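Local coordinates for protein C alpha-dehydrogenase (Sphingobium sp. SYK-6, PDB 4YAC) that binds NADH and, as a short-chain dehydrogenase/reductase of the lignin beta-aryl ether cleavage pathway, probably oxidises its substrate alcohols with NAD(+), at residues I139-S144 and E169-E174; A163-A168 and V182-P187; G235-D240 and V249-E254. All coordinates share one frame; numbering follows the deposited sequence.

Interaction 1: I139-S144 and E169-E174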
ATOM      1  N   ILE A 139      -9.836 -12.511 -10.632  1.00 26.79           N
ATOM      2  CA  ILE A 139      -9.594 -12.157  -9.242  1.00 25.18           C
ATOM      3  C   ILE A 139     -10.039 -10.725  -8.990  1.00 28.22           C
ATOM      4  O   ILE A 139      -9.564  -9.794  -9.635  1.00 31.24           O
ATOM      5  CB  ILE A 139      -8.107 -12.311  -8.867  1.00 23.71           C
ATOM      6  CG1 ILE A 139      -7.659 -13.761  -9.067  1.00 32.06           C
ATOM      7  CG2 ILE A 139      -7.871 -11.902  -7.414  1.00 26.99           C
ATOM      8  CD1 ILE A 139      -6.158 -13.947  -9.069  1.00 35.87           C
ATOM      9  N   LEU A 140     -10.965 -10.569  -8.050  1.00 28.27           N
ATOM     10  CA  LEU A 140     -11.406  -9.259  -7.589  1.00 24.43           C
ATOM     11  C   LEU A 140     -10.838  -8.999  -6.216  1.00 21.91           C
ATOM     12  O   LEU A 140     -10.898  -9.858  -5.336  1.00 24.11           O
ATOM     13  CB  LEU A 140     -12.934  -9.169  -7.541  1.00 25.93           C
ATOM     14  CG  LEU A 140     -13.539  -7.958  -6.810  1.00 38.86           C
ATOM     15  CD1 LEU A 140     -13.360  -6.678  -7.615  1.00 42.93           C
ATOM     16  CD2 LEU A 140     -15.008  -8.199  -6.487  1.00 45.94           C
ATOM     17  N   ILE A 141     -10.277  -7.807  -6.049  1.00 27.48           N
ATOM     18  CA  ILE A 141      -9.881  -7.308  -4.745  1.00 26.39           C
ATOM     19  C   ILE A 141     -10.700  -6.058  -4.476  1.00 25.94           C
ATOM     20  O   ILE A 141     -10.716  -5.130  -5.290  1.00 28.77           O
ATOM     21  CB  ILE A 141      -8.370  -7.003  -4.676  1.00 23.87           C
ATOM     22  CG1 ILE A 141      -7.580  -8.310  -4.638  1.00 25.16           C
ATOM     23  CG2 ILE A 141      -8.035  -6.170  -3.432  1.00 24.55           C
ATOM     24  CD1 ILE A 141      -6.085  -8.139  -4.855  1.00 28.19           C
ATOM     25  N   THR A 142     -11.407  -6.058  -3.348  1.00 29.12           N
ATOM     26  CA  THR A 142     -12.154  -4.884  -2.907  1.00 26.68           C
ATOM     27  C   THR A 142     -11.323  -4.132  -1.889  1.00 27.48           C
ATOM     28  O   THR A 142     -11.142  -4.588  -0.760  1.00 30.41           O
ATOM     29  CB  THR A 142     -13.515  -5.260  -2.294  1.00 28.22           C
ATOM     30  OG1 THR A 142     -14.260  -6.053  -3.230  1.00 27.83           O
ATOM     31  CG2 THR A 142     -14.318  -4.014  -1.936  1.00 29.21           C
ATOM     32  N   ALA A 143     -10.802  -2.988  -2.308  1.00 34.83           N
ATOM     33  CA  ALA A 143     -10.031  -2.126  -1.429  1.00 32.93           C
ATOM     34  C   ALA A 143     -10.935  -1.005  -0.926  1.00 28.56           C
ATOM     35  O   ALA A 143     -11.889  -1.266  -0.201  1.00 34.74           O
ATOM     36  CB  ALA A 143      -8.814  -1.577  -2.153  1.00 27.65           C
ATOM     37  N   SER A 144     -10.653   0.227  -1.339  1.00 26.56           N
ATOM     38  CA  SER A 144     -11.339   1.403  -0.828  1.00 29.39           C
ATOM     39  C   SER A 144     -10.731   2.632  -1.485  1.00 25.69           C
ATOM     40  O   SER A 144      -9.618   2.568  -2.006  1.00 29.44           O
ATOM     41  CB  SER A 144     -11.209   1.479   0.700  1.00 33.81           C
ATOM     42  OG  SER A 144     -11.541   2.760   1.191  1.00 37.83           O
ATOM     43  N   GLU A 169      -2.340  -4.326  -8.295  1.00 25.09           N
ATOM     44  CA  GLU A 169      -1.588  -3.839  -9.447  1.00 26.10           C
ATOM     45  C   GLU A 169      -0.487  -4.830  -9.825  1.00 28.53           C
ATOM     46  O   GLU A 169      -0.096  -4.921 -10.991  1.00 27.85           O
ATOM     47  CB  GLU A 169      -0.992  -2.458  -9.161  1.00 27.34           C
ATOM     48  CG  GLU A 169      -2.040  -1.380  -8.957  1.00 28.89           C
ATOM     49  CD  GLU A 169      -1.464   0.019  -9.048  1.00 40.71           C
ATOM     50  OE1 GLU A 169      -0.904   0.365 -10.110  1.00 60.87           O
ATOM     51  OE2 GLU A 169      -1.570   0.773  -8.054  1.00 28.91           O
ATOM     52  N   SER A 170      -0.002  -5.582  -8.838  1.00 26.63           N
ATOM     53  CA  SER A 170       1.007  -6.613  -9.078  1.00 28.75           C
ATOM     54  C   SER A 170       0.409  -7.813  -9.808  1.00 28.07           C
ATOM     55  O   SER A 170       0.996  -8.331 -10.759  1.00 28.31           O
ATOM     56  CB  SER A 170       1.642  -7.057  -7.761  1.00 30.11           C
ATOM     57  OG  SER A 170       2.421  -6.012  -7.205  1.00 28.47           O
ATOM     58  N   LEU A 171      -0.759  -8.253  -9.357  1.00 28.32           N
ATOM     59  CA  LEU A 171      -1.489  -9.318 -10.041  1.00 28.95           C
ATOM     60  C   LEU A 171      -1.776  -8.919 -11.484  1.00 36.81           C
ATOM     61  O   LEU A 171      -1.703  -9.740 -12.400  1.00 30.22           O
ATOM     62  CB  LEU A 171      -2.803  -9.618  -9.313  1.00 30.02           C
ATOM     63  CG  LEU A 171      -2.977 -10.875  -8.447  1.00 43.79           C
ATOM     64  CD1 LEU A 171      -1.687 -11.602  -8.115  1.00 34.96           C
ATOM     65  CD2 LEU A 171      -3.697 -10.496  -7.169  1.00 30.79           C
ATOM     66  N   ARG A 172      -2.099  -7.646 -11.675  1.00 28.09           N
ATOM     67  CA  ARG A 172      -2.447  -7.126 -12.992  1.00 30.50           C
ATOM     68  C   ARG A 172      -1.327  -7.350 -14.009  1.00 34.13           C
ATOM     69  O   ARG A 172      -1.590  -7.548 -15.198  1.00 34.99           O
ATOM     70  CB  ARG A 172      -2.772  -5.637 -12.892  1.00 31.55           C
ATOM     71  CG  ARG A 172      -3.391  -5.053 -14.145  1.00 28.74           C
ATOM     72  CD  ARG A 172      -3.480  -3.542 -14.069  1.00 32.81           C
ATOM     73  NE  ARG A 172      -4.178  -2.984 -15.225  1.00 33.59           N
ATOM     74  CZ  ARG A 172      -4.223  -1.689 -15.524  1.00 34.84           C
ATOM     75  NH1 ARG A 172      -3.607  -0.802 -14.753  1.00 36.89           N
ATOM     76  NH2 ARG A 172      -4.883  -1.280 -16.599  1.00 37.95           N
ATOM     77  N   VAL A 173      -0.084  -7.317 -13.540  1.00 29.62           N
ATOM     78  CA  VAL A 173       1.070  -7.506 -14.414  1.00 31.73           C
ATOM     79  C   VAL A 173       1.244  -8.969 -14.816  1.00 34.31           C
ATOM     80  O   VAL A 173       1.553  -9.268 -15.968  1.00 35.97           O
ATOM     81  CB  VAL A 173       2.379  -7.019 -13.737  1.00 47.61           C
ATOM     82  CG1 VAL A 173       3.612  -7.399 -14.566  1.00 50.12           C
ATOM     83  CG2 VAL A 173       2.340  -5.519 -13.515  1.00 45.17           C
ATOM     84  N   GLU A 174       1.050  -9.876 -13.863  1.00 34.63           N
ATOM     85  CA  GLU A 174       1.476 -11.262 -14.041  1.00 45.93           C
ATOM     86  C   GLU A 174       0.357 -12.233 -14.421  1.00 44.01           C
ATOM     87  O   GLU A 174       0.636 -13.321 -14.926  1.00 34.83           O
ATOM     88  CB  GLU A 174       2.167 -11.748 -12.760  1.00 35.26           C
ATOM     89  CG  GLU A 174       3.432 -10.950 -12.436  1.00 30.32           C
ATOM     90  CD  GLU A 174       4.245 -11.522 -11.288  1.00 34.59           C
ATOM     91  OE1 GLU A 174       4.291 -12.758 -11.127  1.00 31.66           O
ATOM     92  OE2 GLU A 174       4.857 -10.726 -10.548  1.00 37.46           O
TER
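Ile139 and Ile141 on strand 137-142 meet Leu171 near the end of helix 155-174. The two elements are the first strand and the helix of a beta-alpha-beta unit in the Rossmann-type fold of the short-chain dehydrogenase/reductase family. The contact is buried and small, about 98 Å² with both sides summed.

It is purely apolar between the two segments. Leu171 does the work on the helix side, and one methyl, CD2, reaches both isoleucines. Ile141 CD1 lies 4.1 Å from Leu171 CD2, and the two side chains cross at about a right angle. With CG1 beside its backbone N (chi1 -73°) and the chain beyond it extended, Ile141 reaches the leucine with its CD1. The two isoleucines use different branches, since Ile139 offers its short one. The backbones stay well apart: the CA atoms of Ile139 and Leu171 are 8.6 Å from each other.

Backbone hydrogen bonds hold each partner in place. Ile139 is bonded to Gly181 and Ser183 of the next strand, and Ile141 also to Ser183. In the helix, the spacing tightens near its end: Val173 N is 3.2 Å from Ser170 O, three residues back, while its bond to Glu169 O is weak.

Polar groups of the helix turn to the second subunit. Glu174 accepts hydrogen bonds from the backbone N of Thr153 and of Ile100 of the second subunit, and Arg172 forms a salt bridge with Glu265 of the second subunit. Back at the sheet, Ile139 completes the apolar contact a little less closely than Ile141 does, with Ile139 CG2 4.4 Å from Leu171 CD2.

Interaction 2: A163-A168 and V182-P187; sequences AVRGLA and VSLLCP
Leu184 packs against Ala168 and Arg165, where helix 155-174 covers strand 180-185 in a beta-alpha-beta unit of the Rossmann-type fold. The helix runs nearly antiparallel to the strand, at 157°, with the axes of the short segments 9.2 Å apart.

Leu184 holds CG anti to its backbone N (chi1 178°), which carries both methyls up to the helix. They divide the surface between them. Leu184 CD1 rests 3.8 Å from Ala168 CB. Leu184 CD2 reaches 4.0 Å to Arg165 CG and also lies near the alanine methyl. The small Ala168 lets the strand come close, and its CA is 6.4 Å from that of Leu184.

Arg165 uses only the aliphatic root of its side chain here. That chain is extended from CG to NE and passes Leu184 at a slant. Its polar end goes on to partners beyond the two segments: NE makes a salt bridge with Glu169 OE2, and NH1 is hydrogen-bonded to Ala147 O.

Val182 meets the helix backbone instead of a side chain. Its CG1 stands anti to the backbone N (chi1 -177°), and Val182 CG1 comes 3.8 Å from Ala168 O.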
ATOM      1  N   ALA A 163      -1.926  -1.344   0.718  1.00 21.47           N
ATOM      2  CA  ALA A 163      -1.254  -2.628   0.569  1.00 19.78           C
ATOM      3  C   ALA A 163      -1.922  -3.494  -0.492  1.00 23.13           C
ATOM      4  O   ALA A 163      -1.255  -3.963  -1.411  1.00 23.75           O
ATOM      5  CB  ALA A 163      -1.217  -3.367   1.896  1.00 23.14           C
ATOM      6  N   VAL A 164      -3.229  -3.703  -0.383  1.00 24.97           N
ATOM      7  CA  VAL A 164      -3.895  -4.610  -1.313  1.00 22.51           C
ATOM      8  C   VAL A 164      -4.045  -3.953  -2.680  1.00 27.09           C
ATOM      9  O   VAL A 164      -4.170  -4.649  -3.684  1.00 24.46           O
ATOM     10  CB  VAL A 164      -5.268  -5.084  -0.792  1.00 24.31           C
ATOM     11  CG1 VAL A 164      -5.080  -5.954   0.446  1.00 28.66           C
ATOM     12  CG2 VAL A 164      -6.191  -3.914  -0.509  1.00 27.07           C
ATOM     13  N   ARG A 165      -4.005  -2.623  -2.740  1.00 25.38           N
ATOM     14  CA  ARG A 165      -3.939  -1.957  -4.038  1.00 23.74           C
ATOM     15  C   ARG A 165      -2.654  -2.370  -4.744  1.00 42.98           C
ATOM     16  O   ARG A 165      -2.665  -2.683  -5.930  1.00 30.18           O
ATOM     17  CB  ARG A 165      -3.994  -0.435  -3.906  1.00 26.33           C
ATOM     18  CG  ARG A 165      -3.587   0.284  -5.190  1.00 25.44           C
ATOM     19  CD  ARG A 165      -3.633   1.789  -5.063  1.00 25.87           C
ATOM     20  NE  ARG A 165      -3.020   2.427  -6.227  1.00 28.36           N
ATOM     21  CZ  ARG A 165      -2.684   3.711  -6.295  1.00 36.80           C
ATOM     22  NH1 ARG A 165      -2.894   4.511  -5.259  1.00 31.08           N
ATOM     23  NH2 ARG A 165      -2.128   4.192  -7.398  1.00 34.94           N
ATOM     24  N   GLY A 166      -1.549  -2.359  -4.005  1.00 26.10           N
ATOM     25  CA  GLY A 166      -0.266  -2.767  -4.549  1.00 20.67           C
ATOM     26  C   GLY A 166      -0.320  -4.200  -5.034  1.00 23.87           C
ATOM     27  O   GLY A 166       0.177  -4.530  -6.115  1.00 28.78           O
ATOM     28  N   LEU A 167      -0.922  -5.060  -4.220  1.00 26.06           N
ATOM     29  CA  LEU A 167      -1.070  -6.464  -4.581  1.00 27.34           C
ATOM     30  C   LEU A 167      -1.892  -6.598  -5.856  1.00 27.01           C
ATOM     31  O   LEU A 167      -1.556  -7.387  -6.741  1.00 26.00           O
ATOM     32  CB  LEU A 167      -1.729  -7.255  -3.448  1.00 22.29           C
ATOM     33  CG  LEU A 167      -2.070  -8.715  -3.770  1.00 26.51           C
ATOM     34  CD1 LEU A 167      -0.837  -9.498  -4.190  1.00 26.00           C
ATOM     35  CD2 LEU A 167      -2.730  -9.373  -2.571  1.00 27.79           C
ATOM     36  N   ALA A 168      -2.967  -5.823  -5.949  1.00 25.27           N
ATOM     37  CA  ALA A 168      -3.830  -5.863  -7.127  1.00 30.00           C
ATOM     38  C   ALA A 168      -3.076  -5.431  -8.383  1.00 26.95           C
ATOM     39  O   ALA A 168      -3.164  -6.092  -9.424  1.00 27.41           O
ATOM     40  CB  ALA A 168      -5.056  -4.986  -6.920  1.00 27.11           C
ATOM     41  N   VAL A 182      -8.062  -9.409 -13.612  1.00 31.26           N
ATOM     42  CA  VAL A 182      -7.927  -8.782 -12.307  1.00 28.68           C
ATOM     43  C   VAL A 182      -8.757  -7.506 -12.258  1.00 31.80           C
ATOM     44  O   VAL A 182      -8.723  -6.703 -13.193  1.00 28.17           O
ATOM     45  CB  VAL A 182      -6.458  -8.444 -11.985  1.00 30.59           C
ATOM     46  CG1 VAL A 182      -6.337  -7.868 -10.583  1.00 32.13           C
ATOM     47  CG2 VAL A 182      -5.579  -9.677 -12.122  1.00 28.57           C
ATOM     48  N   SER A 183      -9.508  -7.338 -11.172  1.00 29.24           N
ATOM     49  CA  SER A 183     -10.263  -6.116 -10.923  1.00 32.49           C
ATOM     50  C   SER A 183      -9.993  -5.590  -9.523  1.00 28.58           C
ATOM     51  O   SER A 183      -9.886  -6.356  -8.564  1.00 27.13           O
ATOM     52  CB  SER A 183     -11.764  -6.351 -11.096  1.00 29.35           C
ATOM     53  OG  SER A 183     -12.078  -6.688 -12.439  1.00 29.54           O
ATOM     54  N   LEU A 184      -9.887  -4.267  -9.427  1.00 29.37           N
ATOM     55  CA  LEU A 184      -9.717  -3.581  -8.158  1.00 30.56           C
ATOM     56  C   LEU A 184     -10.870  -2.611  -7.943  1.00 27.73           C
ATOM     57  O   LEU A 184     -10.959  -1.577  -8.607  1.00 29.89           O
ATOM     58  CB  LEU A 184      -8.376  -2.839  -8.117  1.00 28.28           C
ATOM     59  CG  LEU A 184      -8.076  -2.023  -6.861  1.00 32.85           C
ATOM     60  CD1 LEU A 184      -7.973  -2.921  -5.635  1.00 31.02           C
ATOM     61  CD2 LEU A 184      -6.793  -1.238  -7.067  1.00 30.42           C
ATOM     62  N   LEU A 185     -11.756  -2.966  -7.018  1.00 29.23           N
ATOM     63  CA  LEU A 185     -12.886  -2.122  -6.646  1.00 26.99           C
ATOM     64  C   LEU A 185     -12.518  -1.250  -5.453  1.00 28.90           C
ATOM     65  O   LEU A 185     -12.025  -1.754  -4.447  1.00 28.20           O
ATOM     66  CB  LEU A 185     -14.107  -2.980  -6.310  1.00 33.24           C
ATOM     67  CG  LEU A 185     -15.326  -2.249  -5.738  1.00 32.93           C
ATOM     68  CD1 LEU A 185     -15.942  -1.309  -6.769  1.00 36.49           C
ATOM     69  CD2 LEU A 185     -16.348  -3.252  -5.227  1.00 26.96           C
ATOM     70  N   CYS A 186     -12.770   0.050  -5.573  1.00 44.74           N
ATOM     71  CA  CYS A 186     -12.487   1.002  -4.503  1.00 41.56           C
ATOM     72  C   CYS A 186     -13.743   1.770  -4.113  1.00 35.37           C
ATOM     73  O   CYS A 186     -13.979   2.869  -4.617  1.00 37.10           O
ATOM     74  CB  CYS A 186     -11.395   1.983  -4.929  1.00 34.37           C
ATOM     75  SG  CYS A 186      -9.786   1.215  -5.208  1.00 33.53           S
ATOM     76  N   PRO A 187     -14.557   1.193  -3.215  1.00 31.67           N
ATOM     77  CA  PRO A 187     -15.755   1.894  -2.741  1.00 37.92           C
ATOM     78  C   PRO A 187     -15.410   3.160  -1.970  1.00 47.88           C
ATOM     79  O   PRO A 187     -14.302   3.268  -1.445  1.00 48.93           O
ATOM     80  CB  PRO A 187     -16.424   0.869  -1.818  1.00 37.71           C
ATOM     81  CG  PRO A 187     -15.827  -0.451  -2.187  1.00 39.37           C
ATOM     82  CD  PRO A 187     -14.434  -0.146  -2.616  1.00 31.21           C
TER

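Interaction 3: G235-D240 and V249-E254; sequences GRVVLD and VLPYPE
Val237 lies on a regular turn of helix 231-243 and faces Val249 and Pro251, whose backbone leaves strand 248-249 and bends in an inverse gamma turn centred on Pro251, with a weak hydrogen bond of 2.7 Å from Tyr252 N to Leu250 O.

The side-chain contact is apolar and centres on one methyl, Val237 CG1. It lies 3.6 Å from Val249 CG1, a close fit of methyl on methyl. Both valines place CG1 anti to their backbone N, with chi1 173° in Val237 and -167° in Val249. This torsion turns CG1 of each valine toward the other and makes these two methyls the meeting point. The two side chains lie alongside each other, pointing opposite ways. Val237 CG1 also touches the proline ring, 4.2 Å from Pro251 CG. That same ring carbon packs over one face of the Tyr252 ring, 3.9 Å above its plane and displaced from the ring centre. Pro251 thus links the helix contact to the aromatic ring that follows it. About 120 Å² is buried in all.

Tyr273 of the second subunit packs on both Val237 and Pro251, so the contact also borders the dimer interface. Within the chain, helix 231-243 packs on helix 17-28 through Val238 and Leu239. Val249 is hydrogen-bonded through its backbone to Leu184 and Cys186, which ties strand 248-249 to strand 180-185 and to the residue just after it. The contact therefore joins helix 231-243 to strand 248-249, an outermost strand of the sheet within this chain, and to the loop that leads to helix 255-271.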
ATOM      1  N   GLY A 235     -22.772  -4.234  -6.490  1.00 40.75           N
ATOM      2  CA  GLY A 235     -22.589  -5.586  -6.982  1.00 36.70           C
ATOM      3  C   GLY A 235     -22.693  -5.636  -8.495  1.00 38.33           C
ATOM      4  O   GLY A 235     -21.975  -6.388  -9.153  1.00 33.86           O
ATOM      5  N   ARG A 236     -23.586  -4.827  -9.054  1.00 37.81           N
ATOM      6  CA  ARG A 236     -23.761  -4.785 -10.498  1.00 34.74           C
ATOM      7  C   ARG A 236     -22.591  -4.085 -11.183  1.00 44.42           C
ATOM      8  O   ARG A 236     -22.221  -4.442 -12.300  1.00 37.99           O
ATOM      9  CB  ARG A 236     -25.083  -4.099 -10.849  1.00 38.44           C
ATOM     10  CG  ARG A 236     -26.276  -4.955 -10.492  1.00 49.19           C
ATOM     11  CD  ARG A 236     -27.593  -4.231 -10.660  1.00 55.15           C
ATOM     12  NE  ARG A 236     -28.705  -5.162 -10.474  1.00 54.10           N
ATOM     13  CZ  ARG A 236     -29.817  -4.907  -9.789  1.00 59.23           C
ATOM     14  NH1 ARG A 236     -30.008  -3.733  -9.200  1.00 64.05           N
ATOM     15  NH2 ARG A 236     -30.751  -5.844  -9.696  1.00 67.78           N
ATOM     16  N   VAL A 237     -22.013  -3.091 -10.515  1.00 57.13           N
ATOM     17  CA  VAL A 237     -20.806  -2.443 -11.015  1.00 50.07           C
ATOM     18  C   VAL A 237     -19.697  -3.481 -11.128  1.00 39.35           C
ATOM     19  O   VAL A 237     -18.951  -3.509 -12.107  1.00 37.32           O
ATOM     20  CB  VAL A 237     -20.349  -1.284 -10.094  1.00 46.70           C
ATOM     21  CG1 VAL A 237     -18.988  -0.734 -10.531  1.00 44.86           C
ATOM     22  CG2 VAL A 237     -21.387  -0.178 -10.080  1.00 45.71           C
ATOM     23  N   VAL A 238     -19.603  -4.336 -10.116  1.00 34.09           N
ATOM     24  CA  VAL A 238     -18.595  -5.385 -10.091  1.00 31.53           C
ATOM     25  C   VAL A 238     -18.834  -6.371 -11.218  1.00 36.48           C
ATOM     26  O   VAL A 238     -17.911  -6.724 -11.949  1.00 37.30           O
ATOM     27  CB  VAL A 238     -18.595  -6.131  -8.744  1.00 32.04           C
ATOM     28  CG1 VAL A 238     -17.856  -7.465  -8.850  1.00 36.75           C
ATOM     29  CG2 VAL A 238     -17.967  -5.265  -7.678  1.00 38.29           C
ATOM     30  N   LEU A 239     -20.079  -6.819 -11.341  1.00 42.17           N
ATOM     31  CA  LEU A 239     -20.440  -7.787 -12.367  1.00 44.86           C
ATOM     32  C   LEU A 239     -20.004  -7.286 -13.732  1.00 42.83           C
ATOM     33  O   LEU A 239     -19.417  -8.019 -14.525  1.00 44.98           O
ATOM     34  CB  LEU A 239     -21.947  -8.046 -12.358  1.00 41.27           C
ATOM     35  CG  LEU A 239     -22.464  -8.966 -13.467  1.00 39.15           C
ATOM     36  CD1 LEU A 239     -21.788 -10.329 -13.405  1.00 36.64           C
ATOM     37  CD2 LEU A 239     -23.970  -9.109 -13.366  1.00 41.75           C
ATOM     38  N   ASP A 240     -20.276  -6.014 -13.982  1.00 34.24           N
ATOM     39  CA  ASP A 240     -19.962  -5.397 -15.255  1.00 36.78           C
ATOM     40  C   ASP A 240     -18.450  -5.321 -15.479  1.00 41.00           C
ATOM     41  O   ASP A 240     -17.975  -5.482 -16.604  1.00 40.58           O
ATOM     42  CB  ASP A 240     -20.608  -4.012 -15.318  1.00 40.75           C
ATOM     43  CG  ASP A 240     -19.985  -3.125 -16.356  1.00 60.67           C
ATOM     44  OD1 ASP A 240     -20.317  -3.271 -17.551  1.00 53.02           O
ATOM     45  OD2 ASP A 240     -19.165  -2.263 -15.975  1.00 97.57           O
ATOM     46  N   VAL A 249     -11.881  -0.189 -11.036  1.00 32.02           N
ATOM     47  CA  VAL A 249     -13.307  -0.039 -10.775  1.00 36.63           C
ATOM     48  C   VAL A 249     -13.486   1.049  -9.722  1.00 37.02           C
ATOM     49  O   VAL A 249     -13.567   0.779  -8.522  1.00 33.76           O
ATOM     50  CB  VAL A 249     -13.955  -1.362 -10.318  1.00 38.09           C
ATOM     51  CG1 VAL A 249     -15.474  -1.246 -10.361  1.00 35.41           C
ATOM     52  CG2 VAL A 249     -13.496  -2.514 -11.208  1.00 37.38           C
ATOM     53  N   LEU A 250     -13.536   2.286 -10.208  1.00 42.44           N
ATOM     54  CA  LEU A 250     -13.619   3.482  -9.380  1.00 43.70           C
ATOM     55  C   LEU A 250     -14.813   4.316  -9.836  1.00 33.62           C
ATOM     56  O   LEU A 250     -14.645   5.323 -10.518  1.00 42.55           O
ATOM     57  CB  LEU A 250     -12.327   4.304  -9.490  1.00 43.70           C
ATOM     58  CG  LEU A 250     -10.996   3.549  -9.521  1.00 47.31           C
ATOM     59  CD1 LEU A 250      -9.901   4.444 -10.072  1.00 60.03           C
ATOM     60  CD2 LEU A 250     -10.630   3.053  -8.145  1.00 48.56           C
ATOM     61  N   PRO A 251     -16.031   3.898  -9.468  1.00 44.10           N
ATOM     62  CA  PRO A 251     -17.207   4.511 -10.097  1.00 51.33           C
ATOM     63  C   PRO A 251     -17.607   5.868  -9.504  1.00 59.94           C
ATOM     64  O   PRO A 251     -18.788   6.104  -9.248  1.00 73.07           O
ATOM     65  CB  PRO A 251     -18.292   3.454  -9.870  1.00 40.38           C
ATOM     66  CG  PRO A 251     -17.910   2.789  -8.603  1.00 43.58           C
ATOM     67  CD  PRO A 251     -16.401   2.817  -8.538  1.00 44.38           C
ATOM     68  N   TYR A 252     -16.632   6.755  -9.320  1.00 55.49           N
ATOM     69  CA  TYR A 252     -16.882   8.071  -8.734  1.00 52.73           C
ATOM     70  C   TYR A 252     -16.125   9.173  -9.474  1.00 46.03           C
ATOM     71  O   TYR A 252     -15.009   9.525  -9.091  1.00 56.62           O
ATOM     72  CB  TYR A 252     -16.493   8.072  -7.255  1.00 46.57           C
ATOM     73  CG  TYR A 252     -17.007   6.861  -6.521  1.00 51.54           C
ATOM     74  CD1 TYR A 252     -18.367   6.665  -6.341  1.00 73.43           C
ATOM     75  CD2 TYR A 252     -16.135   5.906  -6.024  1.00 49.00           C
ATOM     76  CE1 TYR A 252     -18.843   5.554  -5.685  1.00 72.27           C
ATOM     77  CE2 TYR A 252     -16.603   4.792  -5.359  1.00 50.88           C
ATOM     78  CZ  TYR A 252     -17.960   4.623  -5.192  1.00 69.08           C
ATOM     79  OH  TYR A 252     -18.445   3.521  -4.531  1.00107.32           O
ATOM     80  N   PRO A 253     -16.734   9.726 -10.537  1.00 49.11           N
ATOM     81  CA  PRO A 253     -16.085  10.795 -11.308  1.00 51.77           C
ATOM     82  C   PRO A 253     -15.809  12.046 -10.470  1.00 61.59           C
ATOM     83  O   PRO A 253     -15.023  12.898 -10.888  1.00 59.94           O
ATOM     84  CB  PRO A 253     -17.092  11.097 -12.424  1.00 49.95           C
ATOM     85  CG  PRO A 253     -18.006   9.923 -12.473  1.00 48.04           C
ATOM     86  CD  PRO A 253     -18.043   9.352 -11.099  1.00 42.97           C
ATOM     87  N   GLU A 254     -16.446  12.148  -9.307  1.00 61.67           N
ATOM     88  CA  GLU A 254     -16.229  13.273  -8.398  1.00 65.92           C
ATOM     89  C   GLU A 254     -14.773  13.415  -7.995  1.00 70.27           C
ATOM     90  O   GLU A 254     -14.223  14.516  -7.968  1.00 83.81           O
ATOM     91  CB  GLU A 254     -17.051  13.111  -7.124  1.00 55.48           C
ATOM     92  CG  GLU A 254     -18.503  12.846  -7.328  1.00 59.69           C
ATOM     93  CD  GLU A 254     -18.849  11.373  -7.316  1.00 69.25           C
ATOM     94  OE1 GLU A 254     -18.351  10.636  -8.188  1.00 95.09           O
ATOM     95  OE2 GLU A 254     -19.617  10.956  -6.425  1.00 78.19           O
TER

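Overall arrangement
Interactions 1 and 2 share helix 155-174 and the neighbouring strands 137-142 and 180-185. Their centres are 4 Å apart and their segments alternate. The backbone joins them, with Ala143 N 2.8 Å from Leu185 O. Interaction 3 follows later, its centre 13 Å from that of interaction 2 and 15 Å from that of interaction 1. Leu184 O is 2.9 Å from Val249 N, which continues the sheet into interaction 3. Leu140 CD2 also meets Val238 CG1 at 3.8 Å. In interaction 1 the Ile141 side chain is about 13 Å from the NADH. The side chains of Leu184 and Val237 are about 12 and 10 Å from that of the NADH-binding Val18. All three touch the second subunit.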